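Local coordinates for protein ADP-ribosylating toxin CARDS (Mycoplasma pneumoniae, PDB 4TLV) that transfers the ADP-ribosyl group of NAD(+) to multiple target proteins in vitro and causes vacuolization of mammalian cells as the main virulence factor of its bacterium, at residues 215-221 with 251-257; 128-134 with 224-230; 285-289 with 301-305; 278-284 with 416-421. All coordinates share one frame; numbering follows the deposited sequence.

Contact 1: 215-221 with 251-257. With SO4 (sulfate ion), chain H.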
# COMPACT_ATOMS: atom_id res chain seq x y z
N ALA A 215 -19.49 11.16 1.54
CA ALA A 215 -18.65 10.31 0.69
C ALA A 215 -19.46 9.20 0.07
O ALA A 215 -20.56 8.88 0.53
CB ALA A 215 -17.50 9.73 1.51
N SER A 216 -18.94 8.63 -1.01
CA SER A 216 -19.51 7.44 -1.63
C SER A 216 -18.39 6.41 -1.76
O SER A 216 -17.24 6.77 -2.00
CB SER A 216 -20.13 7.76 -2.99
OG SER A 216 -21.25 8.63 -2.86
N VAL A 217 -18.73 5.15 -1.55
CA VAL A 217 -17.74 4.08 -1.51
C VAL A 217 -18.30 2.90 -2.26
O VAL A 217 -19.44 2.48 -2.00
CB VAL A 217 -17.47 3.59 -0.07
CG1 VAL A 217 -16.35 2.54 -0.06
CG2 VAL A 217 -17.12 4.74 0.85
N ALA A 218 -17.53 2.36 -3.19
CA ALA A 218 -17.91 1.10 -3.80
C ALA A 218 -17.37 -0.07 -2.97
O ALA A 218 -16.19 -0.12 -2.63
CB ALA A 218 -17.39 1.04 -5.24
N ASP A 219 -18.26 -1.01 -2.63
CA ASP A 219 -17.88 -2.23 -1.92
C ASP A 219 -17.38 -3.24 -2.96
O ASP A 219 -18.17 -3.72 -3.78
CB ASP A 219 -19.09 -2.79 -1.18
CG ASP A 219 -18.79 -4.03 -0.40
OD1 ASP A 219 -17.77 -4.69 -0.67
OD2 ASP A 219 -19.59 -4.36 0.51
N VAL A 220 -16.09 -3.57 -2.94
CA VAL A 220 -15.55 -4.49 -3.95
C VAL A 220 -15.13 -5.85 -3.38
O VAL A 220 -14.21 -6.49 -3.90
CB VAL A 220 -14.41 -3.83 -4.79
CG1 VAL A 220 -14.99 -2.71 -5.66
CG2 VAL A 220 -13.27 -3.31 -3.87
N SER A 221 -15.82 -6.26 -2.32
CA SER A 221 -15.73 -7.59 -1.71
C SER A 221 -14.66 -7.70 -0.64
O SER A 221 -13.68 -6.95 -0.65
CB SER A 221 -15.54 -8.70 -2.75
OG SER A 221 -16.50 -8.60 -3.79
N ALA A 251 -18.88 -3.48 -8.80
CA ALA A 251 -18.81 -3.51 -7.34
C ALA A 251 -20.01 -4.31 -6.84
O ALA A 251 -20.99 -4.47 -7.57
CB ALA A 251 -18.86 -2.10 -6.78
N GLU A 252 -19.93 -4.81 -5.60
CA GLU A 252 -21.08 -5.49 -5.00
C GLU A 252 -22.19 -4.48 -4.77
O GLU A 252 -23.37 -4.81 -4.91
CB GLU A 252 -20.71 -6.16 -3.66
CG GLU A 252 -19.64 -7.25 -3.75
CD GLU A 252 -19.62 -8.15 -2.51
OE1 GLU A 252 -20.50 -8.00 -1.62
OE2 GLU A 252 -18.74 -9.03 -2.44
N LYS A 253 -21.80 -3.25 -4.45
CA LYS A 253 -22.76 -2.25 -4.02
C LYS A 253 -22.08 -0.91 -3.85
O LYS A 253 -20.87 -0.85 -3.64
CB LYS A 253 -23.34 -2.72 -2.69
CG LYS A 253 -24.37 -1.83 -2.05
CD LYS A 253 -24.58 -2.29 -0.61
CE LYS A 253 -25.52 -1.36 0.13
NZ LYS A 253 -25.38 -1.52 1.61
N ILE A 254 -22.84 0.18 -3.94
CA ILE A 254 -22.32 1.51 -3.63
C ILE A 254 -23.03 2.05 -2.38
O ILE A 254 -24.25 1.98 -2.28
CB ILE A 254 -22.44 2.52 -4.81
CG1 ILE A 254 -21.32 2.29 -5.83
CG2 ILE A 254 -22.27 3.95 -4.32
CD1 ILE A 254 -21.41 1.04 -6.62
N ASP A 255 -22.25 2.52 -1.42
CA ASP A 255 -22.80 3.11 -0.21
C ASP A 255 -22.46 4.59 -0.12
O ASP A 255 -21.38 5.00 -0.53
CB ASP A 255 -22.25 2.41 1.02
CG ASP A 255 -22.73 0.98 1.14
OD1 ASP A 255 -23.91 0.79 1.51
OD2 ASP A 255 -21.95 0.06 0.84
N ASN A 256 -23.39 5.38 0.42
CA ASN A 256 -23.13 6.79 0.71
C ASN A 256 -23.12 7.02 2.22
O ASN A 256 -23.98 6.51 2.94
CB ASN A 256 -24.22 7.67 0.08
CG ASN A 256 -24.42 7.38 -1.39
OD1 ASN A 256 -23.35 7.47 -2.18
ND2 ASN A 256 -25.54 7.08 -1.82
N TYR A 257 -22.16 7.80 2.70
CA TYR A 257 -22.05 8.09 4.12
C TYR A 257 -21.70 9.55 4.35
O TYR A 257 -20.92 10.15 3.60
CB TYR A 257 -20.91 7.29 4.75
CG TYR A 257 -20.95 5.78 4.55
CD1 TYR A 257 -21.78 4.97 5.33
CD2 TYR A 257 -20.10 5.17 3.62
CE1 TYR A 257 -21.78 3.57 5.15
CE2 TYR A 257 -20.10 3.79 3.44
CZ TYR A 257 -20.94 2.99 4.21
OH TYR A 257 -20.92 1.62 4.04
S SO4 H . -25.78 -4.63 3.00
O1 SO4 H . -25.64 -4.14 1.64
O2 SO4 H . -25.11 -3.71 3.92
O3 SO4 H . -25.21 -5.97 3.09
O4 SO4 H . -27.20 -4.68 3.35
O HOH W 1 -19.52 0.46 0.19
O HOH W 2 -21.79 -6.04 -0.23
O HOH W 3 -20.98 -2.09 1.93
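A215 pairs with Y257 and V217 with D255 as antiparallel hydrogen-bonded pairs, alternating with the non-hydrogen-bonded pairs S216 with N256, between them, and A218 with I254, beyond V217 and D255. The axes of strands 215-219 and 253-257 come within 4.7 Å at an angle of 156°. The ladder begins with A215 N bound to Y257 O (2.7 Å); beyond the last pairs E252 N donates to D219 O, so the bonding follows the chain out of the strand. On the face carrying V217, D255 and Y257, the CG2 methyl of V217 meets the edge of the Y257 ring at CE2 (4.1 Å). The small CB of A218 fits on the other face against A251 CB (3.8 Å) and I254. D219 closes an Asx turn: with CG anti to the backbone N (chi1 -179°), its OD1 accepts from S221 N (3.0 Å) and also bonds S268. S221 OG then donates to E252 OE2 (2.7 Å), reaching it on the anti side, 21° out of the carboxylate plane. The fully extended K253 brings NZ to the syn lone pair of D255 OD1 (2.7 Å). K253 NZ also donates to O1 of a sulfate (2.6 Å), probably from the crystallisation liquor, which S267 binds too. The pair belongs to the three-stranded sheet of the region inferred to form the NAD(+)-binding pocket. Since D219 and E252 bring like charges near each other, the water donating to D219 OD2 and E252 OE1 probably eases their repulsion, while the salt bridge from K253 offsets the charge of D255.

Contact 2: 128-134 with 224-230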
# COMPACT_ATOMS: atom_id res chain seq x y z
N SER A 128 -8.35 2.92 4.10
CA SER A 128 -9.32 2.34 3.16
C SER A 128 -8.99 2.41 1.66
O SER A 128 -9.15 1.41 0.95
CB SER A 128 -10.72 2.94 3.39
OG SER A 128 -11.13 2.71 4.72
N PHE A 129 -8.58 3.59 1.18
CA PHE A 129 -8.31 3.74 -0.25
C PHE A 129 -6.84 3.64 -0.66
O PHE A 129 -6.53 3.72 -1.84
CB PHE A 129 -8.85 5.09 -0.75
CG PHE A 129 -10.32 5.29 -0.49
CD1 PHE A 129 -11.25 4.47 -1.11
CD2 PHE A 129 -10.76 6.29 0.36
CE1 PHE A 129 -12.62 4.65 -0.89
CE2 PHE A 129 -12.13 6.47 0.59
CZ PHE A 129 -13.06 5.65 -0.04
N ALA A 130 -5.94 3.51 0.31
CA ALA A 130 -4.51 3.63 0.02
C ALA A 130 -3.99 2.55 -0.94
O ALA A 130 -3.10 2.81 -1.76
CB ALA A 130 -3.71 3.62 1.33
N TYR A 131 -4.54 1.34 -0.84
CA TYR A 131 -4.10 0.21 -1.66
C TYR A 131 -4.27 0.50 -3.15
O TYR A 131 -3.67 -0.16 -4.00
CB TYR A 131 -4.89 -1.06 -1.31
CG TYR A 131 -6.29 -1.04 -1.90
CD1 TYR A 131 -6.54 -1.55 -3.17
CD2 TYR A 131 -7.35 -0.49 -1.19
CE1 TYR A 131 -7.81 -1.50 -3.72
CE2 TYR A 131 -8.63 -0.42 -1.75
CZ TYR A 131 -8.85 -0.94 -3.01
OH TYR A 131 -10.11 -0.88 -3.56
N GLN A 132 -5.13 1.47 -3.47
CA GLN A 132 -5.34 1.86 -4.87
C GLN A 132 -4.07 2.42 -5.53
O GLN A 132 -3.97 2.47 -6.76
CB GLN A 132 -6.50 2.87 -5.00
CG GLN A 132 -7.85 2.26 -4.62
CD GLN A 132 -8.99 3.25 -4.72
OE1 GLN A 132 -10.14 2.75 -5.12
NE2 GLN A 132 -8.84 4.45 -4.45
N ARG A 133 -3.10 2.82 -4.72
CA ARG A 133 -1.85 3.38 -5.25
C ARG A 133 -2.16 4.46 -6.28
O ARG A 133 -1.53 4.50 -7.34
CB ARG A 133 -0.99 2.28 -5.90
CG ARG A 133 -0.59 1.15 -4.94
CD ARG A 133 0.65 1.48 -4.11
NE ARG A 133 1.89 1.62 -4.91
CZ ARG A 133 2.69 0.61 -5.26
NH1 ARG A 133 2.40 -0.66 -4.93
NH2 ARG A 133 3.80 0.85 -5.95
N GLU A 134 -3.13 5.32 -5.98
CA GLU A 134 -3.65 6.25 -7.00
C GLU A 134 -2.72 7.39 -7.37
O GLU A 134 -2.19 8.08 -6.51
CB GLU A 134 -5.02 6.85 -6.61
CG GLU A 134 -5.52 7.86 -7.68
CD GLU A 134 -6.92 8.38 -7.45
OE1 GLU A 134 -7.51 8.12 -6.37
OE2 GLU A 134 -7.43 9.07 -8.35
N THR A 224 -13.39 -4.62 1.25
CA THR A 224 -12.55 -3.65 0.53
C THR A 224 -13.38 -2.49 -0.01
O THR A 224 -14.43 -2.70 -0.60
CB THR A 224 -11.79 -4.35 -0.62
OG1 THR A 224 -11.03 -5.43 -0.07
CG2 THR A 224 -10.85 -3.40 -1.34
N SER A 225 -12.90 -1.26 0.21
CA SER A 225 -13.52 -0.06 -0.33
C SER A 225 -12.80 0.38 -1.59
O SER A 225 -11.57 0.30 -1.65
CB SER A 225 -13.42 1.10 0.69
OG SER A 225 -13.88 0.71 1.96
N ALA A 226 -13.54 0.85 -2.59
CA ALA A 226 -12.95 1.45 -3.79
C ALA A 226 -13.59 2.81 -4.01
O ALA A 226 -14.77 3.00 -3.70
CB ALA A 226 -13.19 0.55 -5.03
N SER A 227 -12.84 3.78 -4.52
CA SER A 227 -13.52 5.01 -4.93
C SER A 227 -14.26 4.74 -6.23
O SER A 227 -13.91 3.85 -7.01
CB SER A 227 -12.56 6.19 -5.11
OG SER A 227 -11.50 5.83 -5.96
N LEU A 228 -15.30 5.53 -6.47
CA LEU A 228 -16.06 5.39 -7.70
C LEU A 228 -15.23 5.72 -8.95
O LEU A 228 -15.54 5.25 -10.04
CB LEU A 228 -17.35 6.22 -7.63
CG LEU A 228 -18.49 5.59 -6.80
CD1 LEU A 228 -18.11 5.31 -5.34
CD2 LEU A 228 -19.74 6.48 -6.89
N SER A 229 -14.18 6.51 -8.81
CA SER A 229 -13.39 6.87 -9.95
C SER A 229 -12.68 5.50 -10.48
O SER A 229 -12.41 5.37 -11.67
CB SER A 229 -12.34 7.95 -9.69
OG SER A 229 -11.47 7.55 -8.64
N PHE A 230 -12.40 4.57 -9.57
CA PHE A 230 -11.88 3.26 -9.95
C PHE A 230 -13.00 2.31 -10.39
O PHE A 230 -12.92 1.67 -11.46
CB PHE A 230 -11.09 2.62 -8.79
CG PHE A 230 -9.66 3.12 -8.67
CD1 PHE A 230 -9.39 4.41 -8.24
CD2 PHE A 230 -8.60 2.29 -8.99
CE1 PHE A 230 -8.08 4.89 -8.16
CE2 PHE A 230 -7.27 2.76 -8.89
CZ PHE A 230 -7.02 4.06 -8.49
O HOH W 4 -10.21 -1.06 1.60
O HOH W 5 -10.18 8.35 -5.93
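Q132 reaches across to S227 and F230 with a chain extended beyond CG, which carries its amide to the backbone of the other segment. OE1 accepts from S227 N (3.0 Å), the donor being tilted from the carbonyl plane, and NE2 makes a weak bond to S227 OG. The same amide lies stacked on one face of the F230 ring, the planes 18° apart and CD offset toward the rim. Further back, CB makes a CH-pi contact with that ring (4.1 Å to the centroid). Glutamine suits this buried place because its flat end can stack while its oxygen serves a backbone N-H. S227 stands at the N-cap position of helix 228-231, though its hydroxyl makes no capping bond; the contact fastens the step from strand 225-226 into that helix to the turn that follows helix 115-126 in the mono-ADP-ribosyltransferase domain. Y131 has CG between the backbone N and the carbonyl carbon (chi1 77°), and from there OH donates to S225 O (2.7 Å) from above the carbonyl plane; T224 CG2 packs beside the hydroxyl at 3.4 Å. F129 points the edge of its ring, at CE1, toward A226 C (3.7 Å). E134 crosses F230 obliquely, its carboxylate plane 81° from the ring and OE1 at the ring edge. A water joins OE1 to S227 OG, whereas OE2 is hydrogen-bonded to H38. Another water spans S128 O and S225 N.

Contact 3: 285-289 with 301-305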
# COMPACT_ATOMS: atom_id res chain seq x y z
N GLN A 285 4.33 -33.85 -7.33
CA GLN A 285 2.92 -33.86 -6.94
C GLN A 285 2.70 -33.99 -5.43
O GLN A 285 1.60 -34.30 -4.97
CB GLN A 285 2.15 -34.95 -7.69
CG GLN A 285 1.94 -34.64 -9.17
CD GLN A 285 1.04 -33.43 -9.38
OE1 GLN A 285 -0.22 -33.56 -8.97
NE2 GLN A 285 1.47 -32.40 -9.91
N LYS A 286 3.76 -33.76 -4.66
CA LYS A 286 3.65 -33.77 -3.21
C LYS A 286 2.92 -32.51 -2.73
O LYS A 286 3.06 -31.45 -3.33
CB LYS A 286 5.04 -33.84 -2.57
CG LYS A 286 5.72 -35.19 -2.77
CD LYS A 286 7.10 -35.23 -2.13
CE LYS A 286 7.75 -36.59 -2.34
NZ LYS A 286 9.05 -36.71 -1.63
N THR A 287 2.16 -32.65 -1.65
CA THR A 287 1.33 -31.56 -1.16
C THR A 287 1.80 -31.11 0.21
O THR A 287 2.14 -31.93 1.07
CB THR A 287 -0.15 -31.97 -1.12
OG1 THR A 287 -0.57 -32.35 -2.44
CG2 THR A 287 -1.04 -30.80 -0.63
N PHE A 288 1.81 -29.79 0.42
CA PHE A 288 2.30 -29.21 1.66
C PHE A 288 1.35 -28.16 2.20
O PHE A 288 0.65 -27.49 1.44
CB PHE A 288 3.64 -28.52 1.44
CG PHE A 288 4.72 -29.41 0.89
CD1 PHE A 288 4.87 -29.57 -0.47
CD2 PHE A 288 5.59 -30.06 1.74
CE1 PHE A 288 5.87 -30.39 -0.99
CE2 PHE A 288 6.60 -30.88 1.23
CZ PHE A 288 6.74 -31.04 -0.14
N MET A 289 1.39 -27.99 3.51
CA MET A 289 0.72 -26.88 4.15
C MET A 289 1.75 -25.82 4.50
O MET A 289 2.80 -26.13 5.08
CB MET A 289 0.02 -27.33 5.42
CG MET A 289 -1.17 -28.24 5.16
SD MET A 289 -1.80 -28.89 6.71
CE MET A 289 -0.55 -30.09 7.15
N LEU A 301 7.27 -25.42 5.19
CA LEU A 301 6.27 -26.29 4.57
C LEU A 301 6.26 -27.62 5.31
O LEU A 301 7.31 -28.17 5.63
CB LEU A 301 6.65 -26.53 3.11
CG LEU A 301 6.83 -25.31 2.21
CD1 LEU A 301 7.68 -25.66 0.98
CD2 LEU A 301 5.48 -24.78 1.79
N VAL A 302 5.06 -28.13 5.56
CA VAL A 302 4.89 -29.42 6.22
C VAL A 302 4.10 -30.30 5.27
O VAL A 302 3.02 -29.92 4.80
CB VAL A 302 4.13 -29.26 7.54
CG1 VAL A 302 3.75 -30.62 8.14
CG2 VAL A 302 4.96 -28.43 8.52
N GLU A 303 4.64 -31.48 4.96
CA GLU A 303 3.98 -32.34 3.98
C GLU A 303 2.69 -32.94 4.53
O GLU A 303 2.63 -33.32 5.70
CB GLU A 303 4.92 -33.45 3.48
CG GLU A 303 4.27 -34.33 2.42
CD GLU A 303 5.27 -35.23 1.72
OE1 GLU A 303 6.46 -35.24 2.11
OE2 GLU A 303 4.86 -35.94 0.77
N VAL A 304 1.67 -33.01 3.69
CA VAL A 304 0.36 -33.50 4.10
C VAL A 304 0.28 -35.02 4.29
O VAL A 304 -0.00 -35.49 5.39
CB VAL A 304 -0.74 -33.09 3.09
CG1 VAL A 304 -2.07 -33.72 3.47
CG2 VAL A 304 -0.85 -31.58 3.02
N ASN A 305 0.52 -35.77 3.22
CA ASN A 305 0.35 -37.23 3.23
C ASN A 305 -1.11 -37.68 3.27
O ASN A 305 -1.41 -38.86 3.45
CB ASN A 305 1.12 -37.86 4.40
CG ASN A 305 2.62 -37.81 4.19
OD1 ASN A 305 3.13 -38.18 3.13
ND2 ASN A 305 3.35 -37.35 5.21
O HOH W 6 2.37 -35.30 -0.30
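The F288 ring has the backbone of V302 at its edge, near the ring plane at the carbonyl carbon. Obliquely to the ring come E303 CA, 3.6 Å from F288 CD2, and L301 CB, 3.9 Å from the same atom. F288 is buried, and its flat apolar ring packs on L301 and, edge-to-face, on W392, which suits an aromatic here. The carboxylate of E303 is turned 43° from this ring. With CG anti to the backbone N (chi1 -178°), the extended glutamate carries OE2 past the methylenes of K286, 3.7 Å from CG, and a water links OE2 to T287 N. The lysine's charged end makes no direct bond to it.

On the face with M289 and V302, M289 CG touches V304 CG2 (4.0 Å), the two side chains crossing at about a right angle. T287 and V304 lie side by side, CG2 to CG2 at 3.7 Å. The backbones are tied by M289 N to V302 O (2.8 Å), its reciprocal bond, and the nearly straight V304 N to T287 O (2.9 Å). The strand directions are 131° apart, a strongly twisted antiparallel pair: the beta hairpin of strands 287-293 and 298-303 in the beta-trefoil domain D2.

Contact 4: 278-284 with 416-421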
# COMPACT_ATOMS: atom_id res chain seq x y z
N TYR A 278 -2.50 -24.54 1.07
CA TYR A 278 -1.94 -25.80 0.57
C TYR A 278 -1.26 -25.61 -0.78
O TYR A 278 -1.84 -25.04 -1.69
CB TYR A 278 -3.05 -26.83 0.38
CG TYR A 278 -3.64 -27.36 1.66
CD1 TYR A 278 -4.54 -26.62 2.40
CD2 TYR A 278 -3.31 -28.63 2.11
CE1 TYR A 278 -5.09 -27.11 3.56
CE2 TYR A 278 -3.85 -29.15 3.27
CZ TYR A 278 -4.74 -28.38 4.00
OH TYR A 278 -5.27 -28.89 5.15
N LEU A 279 -0.03 -26.11 -0.89
CA LEU A 279 0.72 -26.02 -2.12
C LEU A 279 1.10 -27.42 -2.62
O LEU A 279 1.25 -28.35 -1.83
CB LEU A 279 1.98 -25.18 -1.91
CG LEU A 279 1.68 -23.77 -1.41
CD1 LEU A 279 2.23 -23.60 -0.02
CD2 LEU A 279 2.21 -22.71 -2.36
N ARG A 280 1.26 -27.55 -3.93
CA ARG A 280 1.63 -28.82 -4.54
C ARG A 280 2.83 -28.64 -5.46
O ARG A 280 2.90 -27.67 -6.23
CB ARG A 280 0.43 -29.42 -5.28
CG ARG A 280 0.65 -30.83 -5.84
CD ARG A 280 -0.68 -31.47 -6.22
NE ARG A 280 -1.48 -31.76 -5.04
CZ ARG A 280 -2.79 -32.01 -5.05
NH1 ARG A 280 -3.46 -32.00 -6.20
NH2 ARG A 280 -3.42 -32.26 -3.91
N GLY A 281 3.79 -29.55 -5.35
CA GLY A 281 4.97 -29.53 -6.20
C GLY A 281 4.57 -30.01 -7.57
O GLY A 281 3.83 -30.98 -7.70
N ILE A 282 5.05 -29.31 -8.59
CA ILE A 282 4.61 -29.54 -9.97
C ILE A 282 4.93 -30.93 -10.50
O ILE A 282 4.10 -31.56 -11.16
CB ILE A 282 5.19 -28.48 -10.90
CG1 ILE A 282 4.50 -27.15 -10.64
CG2 ILE A 282 5.00 -28.88 -12.36
CD1 ILE A 282 3.00 -27.29 -10.55
N LYS A 283 6.13 -31.41 -10.22
CA LYS A 283 6.56 -32.71 -10.73
C LYS A 283 6.29 -33.85 -9.74
O LYS A 283 5.65 -34.84 -10.09
CB LYS A 283 8.04 -32.67 -11.13
CG LYS A 283 8.48 -33.85 -11.99
CD LYS A 283 9.84 -33.61 -12.62
CE LYS A 283 10.25 -34.76 -13.53
NZ LYS A 283 11.61 -34.58 -14.10
N THR A 284 6.76 -33.69 -8.51
CA THR A 284 6.59 -34.71 -7.48
C THR A 284 5.13 -34.89 -7.11
O THR A 284 4.73 -35.95 -6.62
CB THR A 284 7.34 -34.35 -6.19
OG1 THR A 284 6.68 -33.23 -5.56
CG2 THR A 284 8.79 -34.00 -6.48
N GLU A 416 11.80 -27.51 -7.12
CA GLU A 416 10.65 -27.59 -8.01
C GLU A 416 9.59 -26.59 -7.56
O GLU A 416 9.47 -26.30 -6.37
CB GLU A 416 10.06 -28.99 -8.03
CG GLU A 416 9.13 -29.27 -6.87
CD GLU A 416 8.35 -30.54 -7.07
OE1 GLU A 416 8.29 -31.04 -8.21
OE2 GLU A 416 7.78 -31.04 -6.07
N GLU A 417 8.82 -26.09 -8.52
CA GLU A 417 7.83 -25.08 -8.22
C GLU A 417 6.63 -25.64 -7.46
O GLU A 417 6.21 -26.77 -7.67
CB GLU A 417 7.37 -24.35 -9.49
CG GLU A 417 6.43 -23.16 -9.18
CD GLU A 417 5.77 -22.54 -10.41
OE1 GLU A 417 6.10 -22.95 -11.56
OE2 GLU A 417 4.92 -21.64 -10.23
N LEU A 418 6.12 -24.82 -6.55
CA LEU A 418 4.93 -25.11 -5.78
C LEU A 418 3.85 -24.13 -6.21
O LEU A 418 4.11 -22.94 -6.35
CB LEU A 418 5.20 -24.86 -4.30
CG LEU A 418 6.26 -25.72 -3.63
CD1 LEU A 418 6.73 -25.04 -2.37
CD2 LEU A 418 5.65 -27.08 -3.33
N GLN A 419 2.65 -24.64 -6.40
CA GLN A 419 1.53 -23.80 -6.78
C GLN A 419 0.40 -24.04 -5.79
O GLN A 419 0.24 -25.14 -5.27
CB GLN A 419 1.09 -24.08 -8.22
CG GLN A 419 2.18 -23.71 -9.25
CD GLN A 419 1.73 -23.86 -10.69
OE1 GLN A 419 0.69 -24.44 -10.97
NE2 GLN A 419 2.53 -23.33 -11.62
N ILE A 420 -0.37 -23.00 -5.52
CA ILE A 420 -1.49 -23.14 -4.61
C ILE A 420 -2.57 -23.96 -5.28
O ILE A 420 -2.91 -23.72 -6.43
CB ILE A 420 -2.06 -21.78 -4.19
CG1 ILE A 420 -0.96 -21.00 -3.45
CG2 ILE A 420 -3.30 -21.98 -3.31
CD1 ILE A 420 -1.43 -19.75 -2.77
N ILE A 421 -3.12 -24.92 -4.56
CA ILE A 421 -4.22 -25.70 -5.11
C ILE A 421 -5.49 -25.38 -4.34
O ILE A 421 -5.51 -25.38 -3.11
CB ILE A 421 -3.92 -27.22 -5.07
CG1 ILE A 421 -3.64 -27.67 -3.64
CG2 ILE A 421 -2.71 -27.52 -5.97
CD1 ILE A 421 -3.50 -29.19 -3.46
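Strands 278-281 and 415-421 are antiparallel neighbours in the D2 beta-trefoil domain, bringing the first strand of the domain against one far along the chain. R280 and Q419 form the hydrogen-bonded pair, R280 N to Q419 O (2.9 Å) with the reverse bond, flanked by the non-hydrogen-bonded pairs L279 with I420 and G281 with L418. Beyond the ladder, I282 N donates to E417 O as the chain turns away, and E416 receives the turn. Its CG sits between the backbone N and the carbonyl carbon (chi1 82°), from where the extended chain presents both oxygens. OE1 accepts K283 N from above the carboxylate plane and T284 N (3.1 Å) on its syn lone pair; OE2 uses its own syn lone pair for T284 OG1 (2.5 Å) and also takes W392 NE1. Four hydrogen bonds thus hold the carboxylate, and a glutamate has the length and the two acceptor oxygens to take them all; G281, without a side chain, lets OE2 approach its CA to 3.2 Å.

Apolar branches fill the rest. L279 CD2 meets I420 CG1 (3.8 Å), I282 CD1 touches the amide of Q419 at CD (3.7 Å), the side chains crossing at a slant, and I421 CD1 lies over one face of the R280 guanidinium, whose NE is held by T287. Such long-range closure, first strand against last, is characteristic of the beta-trefoil fold.

Contacts 1 and 2 adjoin, their centres 11 Å apart, and share the three-stranded sheet: A218 O and A226 N approach to 2.8 Å, a probable hydrogen bond between strands 214-219 and 225-226, while L228 CD1 packs on A218 N. Both include parts of the inferred NAD(+)-binding pocket region; contact 2 ties it to the mono-ADP-ribosyltransferase domain. Contacts 3 and 4 form a second pair in D2, centres 9 Å apart, with contact 3 nested inside the loop that contact 4 closes. F288 N lies 2.7 Å from L279 O, joining their strands. The pairs do not touch: the nearest atoms of contacts 2 and 4 are about 17 Å apart.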